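SusD-like carbohydrate binding protein BF1063 (PDB 3I4G) probably binds carbohydrate at the outer membrane of Bacteroides fragilis. Local coordinates at residues 206-214 with 453-461. Residues are numbered along the deposited sequence; the frame is centred on the assembly and turned at random. Where two conformers were deposited one is given.
Sequences RTCMLQKDW and IRYWDIMRW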
loop_
_atom_site.group_PDB
_atom_site.type_symbol
_atom_site.label_atom_id
_atom_site.label_comp_id
_atom_site.label_asym_id
_atom_site.label_seq_id
_atom_site.Cartn_x
_atom_site.Cartn_y
_atom_site.Cartn_z
ATOM N N ARG A 206 2.120 -12.180 -6.138
ATOM C CA ARG A 206 1.073 -11.843 -5.192
ATOM C C ARG A 206 -0.211 -12.637 -5.486
ATOM O O ARG A 206 -0.915 -13.063 -4.552
ATOM C CB ARG A 206 0.727 -10.341 -5.223
ATOM C CG ARG A 206 1.740 -9.376 -4.638
ATOM C CD ARG A 206 1.135 -7.993 -4.646
ATOM N NE ARG A 206 1.926 -6.993 -3.945
ATOM C CZ ARG A 206 1.492 -5.768 -3.775
ATOM N NH1 ARG A 206 0.329 -5.395 -4.313
ATOM N NH2 ARG A 206 2.214 -4.908 -3.102
ATOM N N THR A 207 -0.522 -12.829 -6.755
ATOM C CA THR A 207 -1.711 -13.625 -7.137
ATOM C C THR A 207 -1.564 -15.034 -6.598
ATOM O O THR A 207 -2.493 -15.592 -6.005
ATOM C CB THR A 207 -1.871 -13.636 -8.652
ATOM O OG1 THR A 207 -2.101 -12.303 -9.106
ATOM C CG2 THR A 207 -3.056 -14.528 -9.098
ATOM N N CYS A 208 -0.399 -15.634 -6.767
ATOM C CA CYS A 208 -0.193 -16.982 -6.276
ATOM C C CYS A 208 -0.308 -17.066 -4.748
ATOM O O CYS A 208 -0.799 -18.056 -4.210
ATOM C CB CYS A 208 1.165 -17.523 -6.715
ATOM S SG CYS A 208 1.408 -17.805 -8.475
HETATM N N MSE A 209 0.156 -16.055 -4.024
HETATM C CA MSE A 209 0.012 -16.094 -2.570
HETATM C C MSE A 209 -1.482 -16.031 -2.190
HETATM O O MSE A 209 -1.898 -16.641 -1.218
HETATM C CB MSE A 209 0.832 -14.989 -1.880
HETATM C CG MSE A 209 2.361 -15.124 -2.062
HETATM SE SE MSE A 209 3.370 -14.050 -0.776
HETATM C CE MSE A 209 2.430 -12.407 -0.976
ATOM N N LEU A 210 -2.298 -15.292 -2.936
ATOM C CA LEU A 210 -3.733 -15.276 -2.662
ATOM C C LEU A 210 -4.375 -16.639 -2.883
ATOM O O LEU A 210 -5.324 -17.027 -2.191
ATOM C CB LEU A 210 -4.460 -14.251 -3.546
ATOM C CG LEU A 210 -4.319 -12.802 -3.218
ATOM C CD1 LEU A 210 -5.109 -11.998 -4.263
ATOM C CD2 LEU A 210 -4.815 -12.517 -1.783
ATOM N N GLN A 211 -3.895 -17.354 -3.896
ATOM C CA GLN A 211 -4.338 -18.715 -4.169
ATOM C C GLN A 211 -3.792 -19.757 -3.200
ATOM O O GLN A 211 -4.218 -20.905 -3.224
ATOM C CB GLN A 211 -3.837 -19.161 -5.526
ATOM C CG GLN A 211 -4.320 -18.354 -6.746
ATOM C CD GLN A 211 -3.695 -18.880 -8.005
ATOM O OE1 GLN A 211 -2.463 -18.842 -8.147
ATOM N NE2 GLN A 211 -4.512 -19.395 -8.914
ATOM N N LYS A 212 -2.842 -19.321 -2.385
ATOM C CA LYS A 212 -2.077 -20.168 -1.498
ATOM C C LYS A 212 -1.311 -21.226 -2.333
ATOM O O LYS A 212 -1.032 -22.322 -1.852
ATOM C CB LYS A 212 -2.970 -20.730 -0.356
ATOM C CG LYS A 212 -3.554 -19.615 0.576
ATOM C CD LYS A 212 -4.398 -20.176 1.754
ATOM C CE LYS A 212 -4.783 -19.090 2.746
ATOM N NZ LYS A 212 -5.691 -18.037 2.195
ATOM N N ASP A 213 -0.927 -20.853 -3.571
ATOM C CA ASP A 213 -0.078 -21.666 -4.441
ATOM C C ASP A 213 1.323 -21.132 -4.164
ATOM O O ASP A 213 1.932 -20.412 -4.956
ATOM C CB ASP A 213 -0.440 -21.577 -5.915
ATOM C CG ASP A 213 0.414 -22.471 -6.773
ATOM O OD1 ASP A 213 1.356 -23.099 -6.245
ATOM O OD2 ASP A 213 0.194 -22.544 -8.001
ATOM N N TRP A 214 1.816 -21.524 -3.002
ATOM C CA TRP A 214 3.090 -21.025 -2.528
ATOM C C TRP A 214 4.271 -21.419 -3.391
ATOM O O TRP A 214 5.221 -20.654 -3.567
ATOM C CB TRP A 214 3.292 -21.483 -1.079
ATOM C CG TRP A 214 2.163 -21.109 -0.153
ATOM C CD1 TRP A 214 1.272 -21.964 0.419
ATOM C CD2 TRP A 214 1.824 -19.800 0.320
ATOM N NE1 TRP A 214 0.432 -21.275 1.228
ATOM C CE2 TRP A 214 0.734 -19.951 1.191
ATOM C CE3 TRP A 214 2.367 -18.523 0.141
ATOM C CZ2 TRP A 214 0.149 -18.887 1.840
ATOM C CZ3 TRP A 214 1.787 -17.465 0.808
ATOM C CH2 TRP A 214 0.703 -17.671 1.668
ATOM N N ILE A 453 -0.053 -1.791 2.032
ATOM C CA ILE A 453 -0.033 -3.236 1.812
ATOM C C ILE A 453 -0.510 -4.004 3.048
ATOM O O ILE A 453 -0.879 -5.178 2.956
ATOM C CB ILE A 453 1.400 -3.654 1.362
ATOM C CG1 ILE A 453 1.781 -2.902 0.104
ATOM C CG2 ILE A 453 1.476 -5.169 1.129
ATOM C CD1 ILE A 453 3.258 -3.013 -0.234
ATOM N N ARG A 454 -0.511 -3.357 4.209
ATOM C CA ARG A 454 -0.822 -4.069 5.455
ATOM C C ARG A 454 -2.221 -4.670 5.458
ATOM O O ARG A 454 -2.396 -5.800 5.906
ATOM C CB ARG A 454 -0.677 -3.138 6.643
ATOM C CG ARG A 454 -0.886 -3.817 8.011
ATOM C CD ARG A 454 0.088 -4.896 8.345
ATOM N NE ARG A 454 -0.190 -5.413 9.687
ATOM C CZ ARG A 454 0.359 -6.481 10.201
ATOM N NH1 ARG A 454 1.226 -7.181 9.495
ATOM N NH2 ARG A 454 0.053 -6.860 11.420
ATOM N N TYR A 455 -3.217 -3.909 5.011
ATOM C CA TYR A 455 -4.574 -4.432 4.964
ATOM C C TYR A 455 -4.625 -5.638 4.043
ATOM O O TYR A 455 -5.217 -6.686 4.431
ATOM C CB TYR A 455 -5.533 -3.324 4.540
ATOM C CG TYR A 455 -6.979 -3.717 4.435
ATOM C CD1 TYR A 455 -7.732 -4.065 5.545
ATOM C CD2 TYR A 455 -7.599 -3.727 3.221
ATOM C CE1 TYR A 455 -9.057 -4.431 5.414
ATOM C CE2 TYR A 455 -8.917 -4.046 3.082
ATOM C CZ TYR A 455 -9.657 -4.389 4.185
ATOM O OH TYR A 455 -10.988 -4.710 4.054
ATOM N N TRP A 456 -4.051 -5.535 2.850
ATOM C CA TRP A 456 -4.025 -6.679 1.939
ATOM C C TRP A 456 -3.414 -7.893 2.640
ATOM O O TRP A 456 -3.905 -9.016 2.521
ATOM C CB TRP A 456 -3.246 -6.284 0.681
ATOM C CG TRP A 456 -3.291 -7.302 -0.378
ATOM C CD1 TRP A 456 -4.349 -7.546 -1.207
ATOM C CD2 TRP A 456 -2.269 -8.246 -0.719
ATOM N NE1 TRP A 456 -4.062 -8.610 -2.040
ATOM C CE2 TRP A 456 -2.788 -9.066 -1.761
ATOM C CE3 TRP A 456 -0.966 -8.477 -0.265
ATOM C CZ2 TRP A 456 -2.047 -10.102 -2.337
ATOM C CZ3 TRP A 456 -0.236 -9.489 -0.863
ATOM C CH2 TRP A 456 -0.780 -10.284 -1.882
ATOM N N ASP A 457 -2.332 -7.702 3.383
ATOM C CA ASP A 457 -1.691 -8.822 4.066
ATOM C C ASP A 457 -2.545 -9.424 5.183
ATOM O O ASP A 457 -2.708 -10.644 5.256
ATOM C CB ASP A 457 -0.362 -8.392 4.682
ATOM C CG ASP A 457 0.759 -8.193 3.681
ATOM O OD1 ASP A 457 0.722 -8.748 2.561
ATOM O OD2 ASP A 457 1.733 -7.504 4.091
ATOM N N ILE A 458 -3.102 -8.594 6.073
ATOM C CA ILE A 458 -3.848 -9.144 7.201
ATOM C C ILE A 458 -5.147 -9.826 6.705
ATOM O O ILE A 458 -5.599 -10.818 7.286
ATOM C CB ILE A 458 -4.108 -8.146 8.327
ATOM C CG1 ILE A 458 -4.957 -6.980 7.843
ATOM C CG2 ILE A 458 -2.776 -7.648 8.890
ATOM C CD1 ILE A 458 -5.249 -5.923 8.963
HETATM N N MSE A 459 -5.675 -9.365 5.593
HETATM C CA MSE A 459 -6.806 -10.039 4.950
HETATM C C MSE A 459 -6.428 -11.402 4.388
HETATM O O MSE A 459 -7.061 -12.403 4.736
HETATM C CB MSE A 459 -7.359 -9.119 3.865
HETATM C CG MSE A 459 -8.088 -7.850 4.397
HETATM SE SE MSE A 459 -9.862 -8.115 5.039
HETATM C CE MSE A 459 -10.738 -7.960 3.289
ATOM N N ARG A 460 -5.379 -11.473 3.566
ATOM C CA ARG A 460 -4.991 -12.763 2.937
ATOM C C ARG A 460 -4.515 -13.753 3.989
ATOM O O ARG A 460 -4.733 -14.978 3.855
ATOM C CB ARG A 460 -3.925 -12.608 1.839
ATOM C CG ARG A 460 -2.540 -12.265 2.322
ATOM C CD ARG A 460 -1.651 -11.845 1.200
ATOM N NE ARG A 460 -0.347 -11.409 1.680
ATOM C CZ ARG A 460 0.701 -12.203 1.906
ATOM N NH1 ARG A 460 0.639 -13.514 1.746
ATOM N NH2 ARG A 460 1.838 -11.650 2.327
ATOM N N TRP A 461 -3.850 -13.288 5.047
ATOM C CA TRP A 461 -3.391 -14.166 6.108
ATOM C C TRP A 461 -4.511 -14.662 7.009
ATOM O O TRP A 461 -4.334 -15.571 7.796
ATOM C CB TRP A 461 -2.350 -13.463 6.993
ATOM C CG TRP A 461 -1.037 -13.188 6.334
ATOM C CD1 TRP A 461 -0.426 -13.933 5.364
ATOM C CD2 TRP A 461 -0.119 -12.138 6.678
ATOM N NE1 TRP A 461 0.795 -13.379 5.068
ATOM C CE2 TRP A 461 1.011 -12.292 5.865
ATOM C CE3 TRP A 461 -0.143 -11.092 7.605
ATOM C CZ2 TRP A 461 2.090 -11.419 5.914
ATOM C CZ3 TRP A 461 0.932 -10.213 7.655
ATOM C CH2 TRP A 461 2.032 -10.394 6.819
HETATM O O HOH W 1 -1.748 -15.281 1.108
HETATM O O HOH W 2 -6.453 -17.143 5.005
#
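Trp456 turns its CG anti to the backbone N (chi1 -173°), which sends the indole across to helix 197-211, between Arg206 and Leu210. Arg206 meets it with an extended chain. Its CB lies 3.7 Å from Trp456 CH2, and its CD sits over one face of the ring. The guanidinium runs on past the ring, its plane 24° from that of the indole, and any cation-pi attraction is weak at this range. Ile453 CD1 lies at the edge of the Arg206 guanidinium, 3.6 Å from NH2, and NE forms a salt bridge with Glu389. Leu210 approaches the indole obliquely, with CG 3.6 Å from Trp456 CZ2. The indole NE1 is satisfied by Ser138 of helix 116-139. The contact thus joins two distant parts of a SusD-family chain: helix 197-211, packed on helix 116-139, and the short helix 454-461. Their local axes run 32° from parallel. They approach to 10.6 Å at closest, a gap bridged by side chains. Arg460 CG stands between the backbone N and the carbonyl carbon, and CD lies over the other face of the indole, toward its rim. In the modelled conformer, one of two, selenomethionine Met209 lays its CE on one face of the Arg460 guanidinium, 3.4 Å from CZ; Trp461 NE1 lies on the opposite face. Arg460 NE and NH2 both grip Asp457 OD1 from the same carboxylate face, NE at 3.0 Å and NH2 from well above the plane. Glu396 also pairs with NH2, and Arg444 with Asp457 OD2. These bonds probably fix the guanidinium's rotation. No direct hydrogen bond crosses between the segments. One water accepts from Arg460 NH1 and donates to Met209 O. Another links Arg460 O to NZ of Lys212, the positive-phi residue of the Schellman motif ending helix 197-211, in one of its two conformers.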